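Local coordinates for protein glycoside hydrolase, family 11\:clostridium cellulosome enzyme, dockerin type i\:polysaccharide (Clostridium thermocellum, PDB 2C71) that probably removes acetyl groups from acetylated xylan as a metal-dependent carbohydrate esterase of family 4, with a fold like that of peptidoglycan deacetylases, at residues V7-D12 with Y30-T35. Sequence-based numbering, arbitrary orientation.
Sequences VALTFD and YNVKAT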
loop_
_atom_site.group_PDB
_atom_site.type_symbol
_atom_site.label_atom_id
_atom_site.label_comp_id
_atom_site.label_asym_id
_atom_site.label_seq_id
_atom_site.Cartn_x
_atom_site.Cartn_y
_atom_site.Cartn_z
ATOM N N VAL A 7 -8.582 8.868 -5.777
ATOM C CA VAL A 7 -7.605 8.573 -4.699
ATOM C C VAL A 7 -7.251 7.116 -4.764
ATOM O O VAL A 7 -8.007 6.280 -5.265
ATOM C CB VAL A 7 -8.133 8.912 -3.281
ATOM C CG1 VAL A 7 -8.082 10.460 -3.010
ATOM C CG2 VAL A 7 -9.565 8.310 -3.090
ATOM N N ALA A 8 -6.105 6.814 -4.162
ATOM C CA ALA A 8 -5.623 5.447 -4.040
ATOM C C ALA A 8 -5.482 5.076 -2.561
ATOM O O ALA A 8 -4.605 5.578 -1.879
ATOM C CB ALA A 8 -4.322 5.293 -4.750
ATOM N N LEU A 9 -6.290 4.144 -2.146
ATOM C CA LEU A 9 -6.256 3.651 -0.818
ATOM C C LEU A 9 -5.191 2.523 -0.786
ATOM O O LEU A 9 -5.290 1.575 -1.589
ATOM C CB LEU A 9 -7.689 3.198 -0.539
ATOM C CG LEU A 9 -7.964 2.652 0.845
ATOM C CD1 LEU A 9 -7.785 3.705 1.918
ATOM C CD2 LEU A 9 -9.380 2.042 0.862
ATOM N N THR A 10 -4.174 2.616 0.094
ATOM C CA THR A 10 -3.077 1.669 0.123
ATOM C C THR A 10 -2.826 1.203 1.564
ATOM O O THR A 10 -3.105 1.941 2.520
ATOM C CB THR A 10 -1.787 2.239 -0.496
ATOM O OG1 THR A 10 -1.173 3.156 0.387
ATOM C CG2 THR A 10 -2.025 2.886 -1.870
ATOM N N PHE A 11 -2.349 -0.041 1.691
ATOM C CA PHE A 11 -2.236 -0.695 2.993
ATOM C C PHE A 11 -0.890 -1.375 3.116
ATOM O O PHE A 11 -0.547 -2.227 2.307
ATOM C CB PHE A 11 -3.319 -1.754 3.148
ATOM C CG PHE A 11 -4.708 -1.192 3.140
ATOM C CD1 PHE A 11 -5.254 -0.667 4.311
ATOM C CD2 PHE A 11 -5.482 -1.166 1.978
ATOM C CE1 PHE A 11 -6.524 -0.088 4.308
ATOM C CE2 PHE A 11 -6.740 -0.597 1.986
ATOM C CZ PHE A 11 -7.234 -0.062 3.138
ATOM N N ASP A 12 -0.136 -1.017 4.152
ATOM C CA ASP A 12 1.173 -1.620 4.398
ATOM C C ASP A 12 1.098 -2.802 5.365
ATOM O O ASP A 12 0.158 -2.909 6.156
ATOM C CB ASP A 12 2.153 -0.572 4.928
ATOM C CG ASP A 12 2.651 0.362 3.843
ATOM O OD1 ASP A 12 2.374 0.097 2.654
ATOM O OD2 ASP A 12 3.319 1.363 4.180
ATOM N N TYR A 30 -17.992 -2.404 0.086
ATOM C CA TYR A 30 -18.119 -1.143 -0.669
ATOM C C TYR A 30 -17.737 -1.252 -2.139
ATOM O O TYR A 30 -17.806 -0.277 -2.873
ATOM C CB TYR A 30 -17.284 -0.039 0.014
ATOM C CG TYR A 30 -17.770 0.267 1.373
ATOM C CD1 TYR A 30 -18.989 0.873 1.518
ATOM C CD2 TYR A 30 -17.030 -0.022 2.533
ATOM C CE1 TYR A 30 -19.500 1.130 2.787
ATOM C CE2 TYR A 30 -17.529 0.251 3.794
ATOM C CZ TYR A 30 -18.774 0.830 3.925
ATOM O OH TYR A 30 -19.336 1.109 5.156
ATOM N N ASN A 31 -17.338 -2.449 -2.558
ATOM C CA ASN A 31 -16.908 -2.676 -3.931
ATOM C C ASN A 31 -15.749 -1.768 -4.329
ATOM O O ASN A 31 -15.757 -1.168 -5.404
ATOM C CB ASN A 31 -18.079 -2.487 -4.898
ATOM C CG ASN A 31 -17.756 -2.956 -6.303
ATOM O OD1 ASN A 31 -18.285 -2.430 -7.282
ATOM N ND2 ASN A 31 -16.883 -3.951 -6.409
ATOM N N VAL A 32 -14.754 -1.670 -3.453
ATOM C CA VAL A 32 -13.652 -0.736 -3.648
ATOM C C VAL A 32 -12.341 -1.473 -3.900
ATOM O O VAL A 32 -12.034 -2.461 -3.234
ATOM C CB VAL A 32 -13.482 0.197 -2.435
ATOM C CG1 VAL A 32 -12.089 0.808 -2.426
ATOM C CG2 VAL A 32 -14.547 1.282 -2.446
ATOM N N LYS A 33 -11.571 -0.983 -4.866
ATOM C CA LYS A 33 -10.227 -1.535 -5.146
ATOM C C LYS A 33 -9.179 -0.767 -4.403
ATOM O O LYS A 33 -9.290 0.441 -4.263
ATOM C CB LYS A 33 -9.938 -1.478 -6.666
ATOM C CG LYS A 33 -10.941 -2.371 -7.485
ATOM C CD LYS A 33 -10.680 -2.347 -8.958
ATOM C CE LYS A 33 -11.799 -3.162 -9.732
ATOM N NZ LYS A 33 -13.249 -2.740 -9.452
ATOM N N ALA A 34 -8.116 -1.453 -4.010
ATOM C CA ALA A 34 -7.018 -0.858 -3.227
ATOM C C ALA A 34 -5.714 -1.526 -3.627
ATOM O O ALA A 34 -5.670 -2.420 -4.469
ATOM C CB ALA A 34 -7.292 -0.963 -1.747
ATOM N N THR A 35 -4.634 -1.085 -2.984
ATOM C CA THR A 35 -3.294 -1.610 -3.207
ATOM C C THR A 35 -2.690 -2.027 -1.868
ATOM O O THR A 35 -2.769 -1.260 -0.905
ATOM C CB THR A 35 -2.383 -0.593 -3.898
ATOM O OG1 THR A 35 -3.036 -0.100 -5.087
ATOM C CG2 THR A 35 -1.041 -1.171 -4.284
HETATM O O HOH W 1 -4.790 1.894 -4.365
HETATM O O HOH W 2 -8.212 2.867 -3.772
#
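In one of the two deposited conformers of L9, its CD2 lies 4.4 Å from CG1 of V32. L27 of helix 17-30 touches both. K33 turns its side chain away. Its carbonyl O takes a hydrogen bond from a water, and that water accepts one from L9 N. A34 points its methyl toward the strand. CB sits 3.2 Å from L9 O and reaches the rim of the F11 ring, in the ring plane, 3.8 Å from CE2. T35 N donates to L9 O at 3.1 Å, and T35 O accepts from F11 N at 2.9 Å. T10 CA also lies 3.1 Å from T35 O, a CA-H...O contact. T10 and T35 lie side by side on the same face of the parallel sheet, T10 CG2 on T35 CB. T35 OG1, anti to its carbonyl carbon, accepts a hydrogen bond from the L185 backbone N-H and donates to a second water, which donates to L9 O. Strand 6-12, helix 17-30 and strand 35-38 form a right-handed beta-alpha-beta crossover in the NodB homology domain. L9 O therefore accepts from both T35 N and a water, and the other water carries the link back to K33, where the chains diverge.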